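Local coordinates for protein endoglucanase E-5 (Thermobifida fusca, PDB 2CKS) that hydrolyses internal beta-1,4-glucosidic linkages in cellulose, lichenin and cereal beta-D-glucans through its family 5 glycoside hydrolase catalytic domain, at residues 100-105 / 138-143; 201-206 / 227-232. One frame throughout, in Å; residues are numbered along the deposited sequence. Where two conformers were deposited one is given.

In this catalytic domain two contacts illustrate how an eight-stranded parallel barrel builds an active site from the C-terminal ends of its strands. Contact 1 comes first along the chain and joins the end of strand 95-101 to the loop after strand 132-135; contact 2, wholly later in sequence, pairs the neighbouring strands 199-206 and 227-233. Their centres lie about 13 Å apart, yet their side chains meet inside the barrel mouth. Glu-139 OE2 is 2.6 Å from His-204 ND1 in a probable hydrogen bond. Contact 1 supplies the probable proton donor, Glu-139, and contact 2 the probable nucleophile, Glu-231; a zinc ion is bound by the two glutamates.

Contact 1 of 2, residues 100-105 / 138-143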
ATOM      1  N   TRP A 100       2.609  -2.396  -7.636  1.00  4.82           N
ATOM      2  CA  TRP A 100       3.350  -2.023  -8.837  1.00  4.85           C
ATOM      3  C   TRP A 100       3.938  -0.638  -8.599  1.00  5.17           C
ATOM      4  O   TRP A 100       3.288   0.382  -8.817  1.00  4.85           O
ATOM      5  CB  TRP A 100       2.373  -2.057 -10.013  1.00  4.89           C
ATOM      6  CG  TRP A 100       3.003  -1.885 -11.346  1.00  4.62           C
ATOM      7  CD1 TRP A 100       2.957  -0.781 -12.138  1.00  5.28           C
ATOM      8  CD2 TRP A 100       3.768  -2.855 -12.054  1.00  4.45           C
ATOM      9  NE1 TRP A 100       3.639  -1.007 -13.311  1.00  5.29           N
ATOM     10  CE2 TRP A 100       4.156  -2.275 -13.276  1.00  5.41           C
ATOM     11  CE3 TRP A 100       4.168  -4.168 -11.780  1.00  4.60           C
ATOM     12  CZ2 TRP A 100       4.925  -2.959 -14.209  1.00  4.88           C
ATOM     13  CZ3 TRP A 100       4.920  -4.843 -12.701  1.00  5.12           C
ATOM     14  CH2 TRP A 100       5.294  -4.245 -13.906  1.00  5.48           C
ATOM     15  N   HIS A 101       5.176  -0.611  -8.116  1.00  5.03           N
ATOM     16  CA  HIS A 101       5.717   0.558  -7.439  1.00  5.28           C
ATOM     17  C   HIS A 101       6.422   1.508  -8.389  1.00  5.81           C
ATOM     18  O   HIS A 101       7.640   1.687  -8.340  1.00  6.08           O
ATOM     19  CB  HIS A 101       6.629   0.141  -6.282  1.00  5.29           C
ATOM     20  CG  HIS A 101       6.857   1.218  -5.278  1.00  5.09           C
ATOM     21  ND1 HIS A 101       6.024   1.415  -4.196  1.00  5.27           N
ATOM     22  CD2 HIS A 101       7.831   2.155  -5.183  1.00  5.57           C
ATOM     23  CE1 HIS A 101       6.479   2.427  -3.478  1.00  6.64           C
ATOM     24  NE2 HIS A 101       7.577   2.891  -4.050  1.00  6.79           N
ATOM     25  N   ILE A 102       5.630   2.117  -9.260  1.00  6.36           N
ATOM     26  CA  ILE A 102       6.138   3.140 -10.157  1.00  7.25           C
ATOM     27  C   ILE A 102       6.369   4.424  -9.372  1.00  7.55           C
ATOM     28  O   ILE A 102       5.668   4.704  -8.390  1.00  7.53           O
ATOM     29  CB  ILE A 102       5.196   3.371 -11.360  1.00  7.49           C
ATOM     30  CG1 ILE A 102       3.834   3.932 -10.923  1.00  9.11           C
ATOM     31  CG2 ILE A 102       5.036   2.085 -12.156  1.00  7.31           C
ATOM     32  CD1 ILE A 102       3.613   5.391 -11.320  1.00 10.97           C
ATOM     33  N   LEU A 103       7.381   5.171  -9.794  1.00  7.93           N
ATOM     34  CA  LEU A 103       7.750   6.417  -9.141  1.00  8.53           C
ATOM     35  C   LEU A 103       8.446   7.355 -10.124  1.00  9.10           C
ATOM     36  O   LEU A 103       7.991   8.477 -10.344  1.00  8.61           O
ATOM     37  CB  LEU A 103       8.655   6.115  -7.940  1.00  9.18           C
ATOM     38  CG  LEU A 103       9.151   7.315  -7.137  1.00 10.68           C
ATOM     39  CD1 LEU A 103       7.988   8.210  -6.692  1.00 12.07           C
ATOM     40  CD2 LEU A 103       9.961   6.847  -5.938  1.00 12.43           C
ATOM     41  N   THR A 104       9.541   6.874 -10.712  1.00  9.21           N
ATOM     42  CA  THR A 104      10.298   7.608 -11.733  1.00  9.87           C
ATOM     43  C   THR A 104      10.734   6.627 -12.824  1.00  9.22           C
ATOM     44  O   THR A 104      11.534   5.725 -12.544  1.00  9.34           O
ATOM     45  CB  THR A 104      11.564   8.272 -11.116  1.00 10.44           C
ATOM     46  OG1 THR A 104      11.208   9.126 -10.015  1.00 12.94           O
ATOM     47  CG2 THR A 104      12.232   9.204 -12.123  1.00 11.69           C
ATOM     48  N   PRO A 105      10.242   6.757 -14.057  1.00  8.85           N
ATOM     49  CA  PRO A 105       9.266   7.761 -14.506  1.00  8.91           C
ATOM     50  C   PRO A 105       7.898   7.731 -13.813  1.00  8.68           C
ATOM     51  O   PRO A 105       7.405   6.671 -13.408  1.00  8.60           O
ATOM     52  CB  PRO A 105       9.087   7.423 -15.992  1.00  9.04           C
ATOM     53  CG  PRO A 105      10.312   6.701 -16.361  1.00  9.33           C
ATOM     54  CD  PRO A 105      10.687   5.889 -15.154  1.00  8.85           C
ATOM     55  N   ASN A 138       1.614   2.815  -7.924  1.00  7.10           N
ATOM     56  CA  ASN A 138       1.985   3.424  -6.637  1.00  6.59           C
ATOM     57  C   ASN A 138       1.829   4.951  -6.550  1.00  6.63           C
ATOM     58  O   ASN A 138       0.953   5.449  -5.826  1.00  6.61           O
ATOM     59  CB  ASN A 138       3.426   3.011  -6.306  1.00  7.08           C
ATOM     60  CG  ASN A 138       4.057   3.843  -5.214  1.00  7.05           C
ATOM     61  OD1 ASN A 138       3.500   3.986  -4.128  1.00  7.76           O
ATOM     62  ND2 ASN A 138       5.226   4.426  -5.508  1.00  7.14           N
ATOM     63  N   GLU A 139       2.678   5.685  -7.273  0.70  6.22           N
ATOM     64  CA  GLU A 139       2.747   7.147  -7.162  0.70  5.89           C
ATOM     65  C   GLU A 139       2.864   7.843  -8.521  0.70  5.63           C
ATOM     66  O   GLU A 139       3.937   8.297  -8.906  0.70  3.40           O
ATOM     67  CB  GLU A 139       3.895   7.566  -6.229  0.70  6.51           C
ATOM     68  CG  GLU A 139       3.548   7.405  -4.755  0.70  8.10           C
ATOM     69  CD  GLU A 139       4.507   8.109  -3.808  0.70 10.71           C
ATOM     70  OE1 GLU A 139       5.569   8.591  -4.272  0.70 13.02           O
ATOM     71  OE2 GLU A 139       4.198   8.180  -2.584  0.70 12.55           O
ATOM     72  N   PRO A 140       1.742   7.962  -9.232  1.00  5.59           N
ATOM     73  CA  PRO A 140       1.722   8.760 -10.466  1.00  6.04           C
ATOM     74  C   PRO A 140       2.174  10.175 -10.159  1.00  6.48           C
ATOM     75  O   PRO A 140       1.817  10.713  -9.120  1.00  7.22           O
ATOM     76  CB  PRO A 140       0.239   8.760 -10.878  1.00  6.16           C
ATOM     77  CG  PRO A 140      -0.358   7.546 -10.209  1.00  5.75           C
ATOM     78  CD  PRO A 140       0.410   7.412  -8.921  1.00  5.83           C
ATOM     79  N   ASN A 141       2.989  10.760 -11.021  1.00  6.89           N
ATOM     80  CA  ASN A 141       3.355  12.156 -10.870  1.00  7.35           C
ATOM     81  C   ASN A 141       3.682  12.778 -12.221  1.00  8.29           C
ATOM     82  O   ASN A 141       4.139  12.096 -13.140  1.00  8.27           O
ATOM     83  CB  ASN A 141       4.509  12.318  -9.858  1.00  7.36           C
ATOM     84  CG  ASN A 141       5.755  11.546 -10.240  1.00  6.90           C
ATOM     85  OD1 ASN A 141       6.669  12.103 -10.857  1.00  9.32           O
ATOM     86  ND2 ASN A 141       5.821  10.264  -9.852  1.00  6.54           N
ATOM     87  N   GLY A 142       3.397  14.071 -12.326  1.00  8.88           N
ATOM     88  CA  GLY A 142       3.613  14.822 -13.550  1.00  9.67           C
ATOM     89  C   GLY A 142       2.563  14.568 -14.615  1.00 10.05           C
ATOM     90  O   GLY A 142       2.740  14.979 -15.761  1.00 11.21           O
ATOM     91  N   VAL A 143       1.467  13.904 -14.237  1.00  9.78           N
ATOM     92  CA  VAL A 143       0.403  13.536 -15.171  1.00  9.30           C
ATOM     93  C   VAL A 143      -0.971  13.993 -14.675  1.00  9.08           C
ATOM     94  O   VAL A 143      -1.218  14.143 -13.471  1.00  8.67           O
ATOM     95  CB  VAL A 143       0.381  12.005 -15.465  1.00  9.72           C
ATOM     96  CG1 VAL A 143       1.638  11.574 -16.212  1.00 10.61           C
ATOM     97  CG2 VAL A 143       0.196  11.193 -14.183  1.00  9.99           C
TER
HETATM   98  O   HOH W   1       9.180  11.337 -11.017  1.00 21.41           O
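The backbones of residues 100-103 and 138-141 run 30° apart at the mouth of the TIM barrel, where strand 95-101 passes into loop and Asn-138 N gives Trp-100 O a nearly straight hydrogen bond of 3.1 Å. Asn-138 and the probable proton donor Glu-139 form the Asn-Glu pair characteristic of glycoside hydrolase clan A, just after the fourth barrel strand. Trp-100 O also accepts from Ile-102 N, the two donors arriving from opposite faces of the carbonyl plane.

Asn-138 CG lies anti to its backbone N (chi1 165°), which lays the amide over the His-101 ring with the two planes only 16° apart. Asn-138 ND2 sits over the ring centre and donates to Ile-102 O at 2.9 Å; OD1 is taken by Arg-61. The His-101 ring is further fixed by Asp-99, which bonds ND1. Replacing His-101 by an alanine would probably leave one face of the Asn-138 amide without its stacking partner and Asp-99 without its imidazole mate. Leu-103 CD1 lies alongside the Glu-139 side chain, which reaches on to His-204 of contact 2.

Farther out, Asn-141 ND2 ties the two loops together, bonding Glu-139 O within its own loop and Leu-103 O across the contact, each at 2.9 Å. A water completes the link, donating to Leu-103 O and, at 2.6 Å, to Asn-141 OD1.

Contact 2 of 2, residues 201-206 / 227-232; sequences YAFHFY and VFVTEF
A right-handed beta-alpha-beta unit of the barrel brings parallel strands 201-206 and 227-232 together, and the second carries the probable nucleophile Glu-231. Phe-228 N donates to Tyr-201 O at 3.0 Å, and Phe-203 N to Phe-228 O; beyond them an inverse gamma turn centred on Val-229 interrupts the regular ladder, and the bond from Phe-205 N to Glu-231 O is weak.

Inside the barrel, His-204 NE2 donates in its ring plane to Thr-230 OG1 at 2.7 Å, while Glu-231 CB packs 3.4 Å above the ring centre. With ND1 turned to Glu-139 of contact 1, both ring nitrogens have a partner. The extended Glu-231 chain brings OE1 to Tyr-206 OH, which donates to it on the anti side at 2.7 Å; OE1 also binds the zinc ion, and OE2 salt-bridges Arg-61.

On the outer side, Phe-232 CB sits over the face of the Phe-205 ring, 3.6 Å from its centroid. Their rings, 23° from parallel, are slid apart and barely overlap. Helix 212-224 packs on Phe-203 and Val-227, Tyr-251 of helix 245-258 stacks on Phe-205, and strand 262-265 flanks the second strand, with Trp-262 edge-to-face against Phe-232.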
ATOM      1  N   TYR A 201      -9.017   4.296  -4.039  1.00  4.56           N
ATOM      2  CA  TYR A 201      -8.055   5.281  -4.508  1.00  4.80           C
ATOM      3  C   TYR A 201      -7.007   5.483  -3.434  1.00  5.19           C
ATOM      4  O   TYR A 201      -7.322   5.539  -2.244  1.00  6.08           O
ATOM      5  CB  TYR A 201      -8.763   6.591  -4.829  1.00  4.58           C
ATOM      6  CG  TYR A 201      -9.740   6.454  -5.970  1.00  4.36           C
ATOM      7  CD1 TYR A 201     -11.062   6.115  -5.731  1.00  5.25           C
ATOM      8  CD2 TYR A 201      -9.339   6.641  -7.286  1.00  4.26           C
ATOM      9  CE1 TYR A 201     -11.960   5.990  -6.773  1.00  6.52           C
ATOM     10  CE2 TYR A 201     -10.229   6.514  -8.329  1.00  5.42           C
ATOM     11  CZ  TYR A 201     -11.536   6.199  -8.072  1.00  6.16           C
ATOM     12  OH  TYR A 201     -12.421   6.072  -9.125  1.00  9.29           O
ATOM     13  N   ALA A 202      -5.754   5.588  -3.852  1.00  5.16           N
ATOM     14  CA  ALA A 202      -4.652   5.703  -2.906  1.00  5.44           C
ATOM     15  C   ALA A 202      -4.397   7.131  -2.449  1.00  5.29           C
ATOM     16  O   ALA A 202      -4.497   8.083  -3.228  1.00  5.99           O
ATOM     17  CB  ALA A 202      -3.403   5.125  -3.513  1.00  5.45           C
ATOM     18  N   PHE A 203      -4.039   7.272  -1.174  1.00  4.95           N
ATOM     19  CA  PHE A 203      -3.525   8.511  -0.622  1.00  4.96           C
ATOM     20  C   PHE A 203      -2.267   8.232   0.181  1.00  5.38           C
ATOM     21  O   PHE A 203      -2.207   7.274   0.949  1.00  5.80           O
ATOM     22  CB  PHE A 203      -4.575   9.173   0.266  1.00  4.98           C
ATOM     23  CG  PHE A 203      -4.135  10.484   0.860  1.00  5.83           C
ATOM     24  CD1 PHE A 203      -3.884  11.583   0.048  1.00  6.70           C
ATOM     25  CD2 PHE A 203      -3.978  10.621   2.227  1.00  6.34           C
ATOM     26  CE1 PHE A 203      -3.488  12.794   0.598  1.00  7.85           C
ATOM     27  CE2 PHE A 203      -3.580  11.832   2.781  1.00  7.82           C
ATOM     28  CZ  PHE A 203      -3.350  12.919   1.968  1.00  8.04           C
ATOM     29  N   HIS A 204      -1.259   9.067  -0.028  1.00  5.07           N
ATOM     30  CA  HIS A 204       0.018   8.970   0.667  1.00  5.62           C
ATOM     31  C   HIS A 204       0.315  10.272   1.366  1.00  5.81           C
ATOM     32  O   HIS A 204       0.099  11.340   0.807  1.00  6.46           O
ATOM     33  CB  HIS A 204       1.144   8.708  -0.328  1.00  5.80           C
ATOM     34  CG  HIS A 204       1.067   7.371  -1.001  1.00  6.14           C
ATOM     35  ND1 HIS A 204       2.058   6.910  -1.840  1.00  6.50           N
ATOM     36  CD2 HIS A 204       0.123   6.401  -0.966  1.00  5.95           C
ATOM     37  CE1 HIS A 204       1.726   5.712  -2.289  1.00  6.59           C
ATOM     38  NE2 HIS A 204       0.557   5.381  -1.778  1.00  6.99           N
ATOM     39  N   PHE A 205       0.860  10.189   2.571  1.00  5.98           N
ATOM     40  CA  PHE A 205       1.233  11.385   3.311  1.00  6.26           C
ATOM     41  C   PHE A 205       2.418  11.098   4.227  1.00  6.42           C
ATOM     42  O   PHE A 205       2.632   9.967   4.644  1.00  6.43           O
ATOM     43  CB  PHE A 205       0.052  11.920   4.128  1.00  6.77           C
ATOM     44  CG  PHE A 205      -0.355  11.030   5.279  1.00  5.95           C
ATOM     45  CD1 PHE A 205       0.256  11.152   6.528  1.00  7.49           C
ATOM     46  CD2 PHE A 205      -1.355  10.077   5.125  1.00  7.51           C
ATOM     47  CE1 PHE A 205      -0.108  10.328   7.593  1.00  8.20           C
ATOM     48  CE2 PHE A 205      -1.729   9.249   6.192  1.00  7.55           C
ATOM     49  CZ  PHE A 205      -1.104   9.371   7.423  1.00  8.12           C
ATOM     50  N   TYR A 206       3.137  12.157   4.572  1.00  6.99           N
ATOM     51  CA  TYR A 206       4.262  12.111   5.486  1.00  7.62           C
ATOM     52  C   TYR A 206       4.007  13.238   6.484  1.00  8.22           C
ATOM     53  O   TYR A 206       4.066  14.410   6.120  1.00  7.87           O
ATOM     54  CB  TYR A 206       5.577  12.257   4.710  1.00  7.97           C
ATOM     55  CG  TYR A 206       5.895  10.983   3.972  1.00  9.77           C
ATOM     56  CD1 TYR A 206       6.668   9.998   4.563  1.00 12.09           C
ATOM     57  CD2 TYR A 206       5.353  10.724   2.716  1.00 12.98           C
ATOM     58  CE1 TYR A 206       6.936   8.805   3.911  1.00 14.07           C
ATOM     59  CE2 TYR A 206       5.603   9.523   2.058  1.00 14.83           C
ATOM     60  CZ  TYR A 206       6.400   8.567   2.665  1.00 16.29           C
ATOM     61  OH  TYR A 206       6.681   7.374   2.032  1.00 18.42           O
ATOM     62  N   VAL A 227     -10.989   5.124   0.014  1.00  7.12           N
ATOM     63  CA  VAL A 227      -9.580   5.483   0.042  1.00  6.80           C
ATOM     64  C   VAL A 227      -8.818   4.429   0.848  1.00  6.43           C
ATOM     65  O   VAL A 227      -9.303   3.955   1.874  1.00  6.03           O
ATOM     66  CB  VAL A 227      -9.365   6.870   0.687  1.00  7.48           C
ATOM     67  CG1 VAL A 227      -7.886   7.164   0.855  1.00  8.04           C
ATOM     68  CG2 VAL A 227     -10.025   7.948  -0.138  1.00  8.57           C
ATOM     69  N   PHE A 228      -7.640   4.052   0.367  1.00  5.06           N
ATOM     70  CA  PHE A 228      -6.707   3.262   1.155  1.00  5.20           C
ATOM     71  C   PHE A 228      -5.383   4.002   1.214  1.00  5.04           C
ATOM     72  O   PHE A 228      -4.849   4.422   0.189  1.00  5.32           O
ATOM     73  CB  PHE A 228      -6.503   1.868   0.557  1.00  4.97           C
ATOM     74  CG  PHE A 228      -5.929   0.887   1.541  1.00  5.04           C
ATOM     75  CD1 PHE A 228      -6.741  -0.065   2.155  1.00  6.05           C
ATOM     76  CD2 PHE A 228      -4.586   0.931   1.882  1.00  5.19           C
ATOM     77  CE1 PHE A 228      -6.212  -0.943   3.095  1.00  5.79           C
ATOM     78  CE2 PHE A 228      -4.057   0.045   2.827  1.00  4.41           C
ATOM     79  CZ  PHE A 228      -4.877  -0.888   3.422  1.00  6.33           C
ATOM     80  N   VAL A 229      -4.848   4.163   2.416  1.00  4.55           N
ATOM     81  CA  VAL A 229      -3.572   4.823   2.574  1.00  4.57           C
ATOM     82  C   VAL A 229      -2.470   3.766   2.422  1.00  4.84           C
ATOM     83  O   VAL A 229      -2.034   3.162   3.390  1.00  4.89           O
ATOM     84  CB  VAL A 229      -3.506   5.601   3.904  1.00  4.76           C
ATOM     85  CG1 VAL A 229      -2.107   6.129   4.162  1.00  4.91           C
ATOM     86  CG2 VAL A 229      -4.515   6.751   3.860  1.00  5.31           C
ATOM     87  N   THR A 230      -2.036   3.533   1.186  1.00  4.92           N
ATOM     88  CA  THR A 230      -1.080   2.454   0.917  1.00  5.53           C
ATOM     89  C   THR A 230       0.353   2.797   1.318  1.00  5.53           C
ATOM     90  O   THR A 230       1.204   1.920   1.361  1.00  5.50           O
ATOM     91  CB  THR A 230      -1.112   2.018  -0.557  1.00  5.47           C
ATOM     92  OG1 THR A 230      -0.963   3.152  -1.407  1.00  7.09           O
ATOM     93  CG2 THR A 230      -2.455   1.433  -0.941  1.00  6.56           C
ATOM     94  N   GLU A 231       0.616   4.060   1.630  1.00  5.74           N
ATOM     95  CA  GLU A 231       1.944   4.456   2.062  1.00  6.08           C
ATOM     96  C   GLU A 231       1.856   5.722   2.890  1.00  5.91           C
ATOM     97  O   GLU A 231       1.336   6.726   2.426  1.00  6.80           O
ATOM     98  CB  GLU A 231       2.821   4.691   0.841  1.00  6.52           C
ATOM     99  CG  GLU A 231       4.297   4.738   1.140  1.00  8.21           C
ATOM    100  CD  GLU A 231       5.104   4.986  -0.112  1.00 10.31           C
ATOM    101  OE1 GLU A 231       5.782   6.033  -0.177  1.00 13.51           O
ATOM    102  OE2 GLU A 231       5.050   4.134  -1.024  1.00  8.49           O
ATOM    103  N   PHE A 232       2.361   5.677   4.118  1.00  5.71           N
ATOM    104  CA  PHE A 232       2.517   6.906   4.894  1.00  5.59           C
ATOM    105  C   PHE A 232       3.688   6.825   5.841  1.00  6.04           C
ATOM    106  O   PHE A 232       4.171   5.746   6.174  1.00  6.01           O
ATOM    107  CB  PHE A 232       1.245   7.268   5.677  1.00  5.38           C
ATOM    108  CG  PHE A 232       1.076   6.502   6.962  1.00  5.64           C
ATOM    109  CD1 PHE A 232       0.543   5.236   6.956  1.00  6.98           C
ATOM    110  CD2 PHE A 232       1.447   7.058   8.178  1.00  6.15           C
ATOM    111  CE1 PHE A 232       0.375   4.529   8.119  1.00  6.73           C
ATOM    112  CE2 PHE A 232       1.293   6.334   9.366  1.00  5.84           C
ATOM    113  CZ  PHE A 232       0.750   5.062   9.326  1.00  6.29           C
TER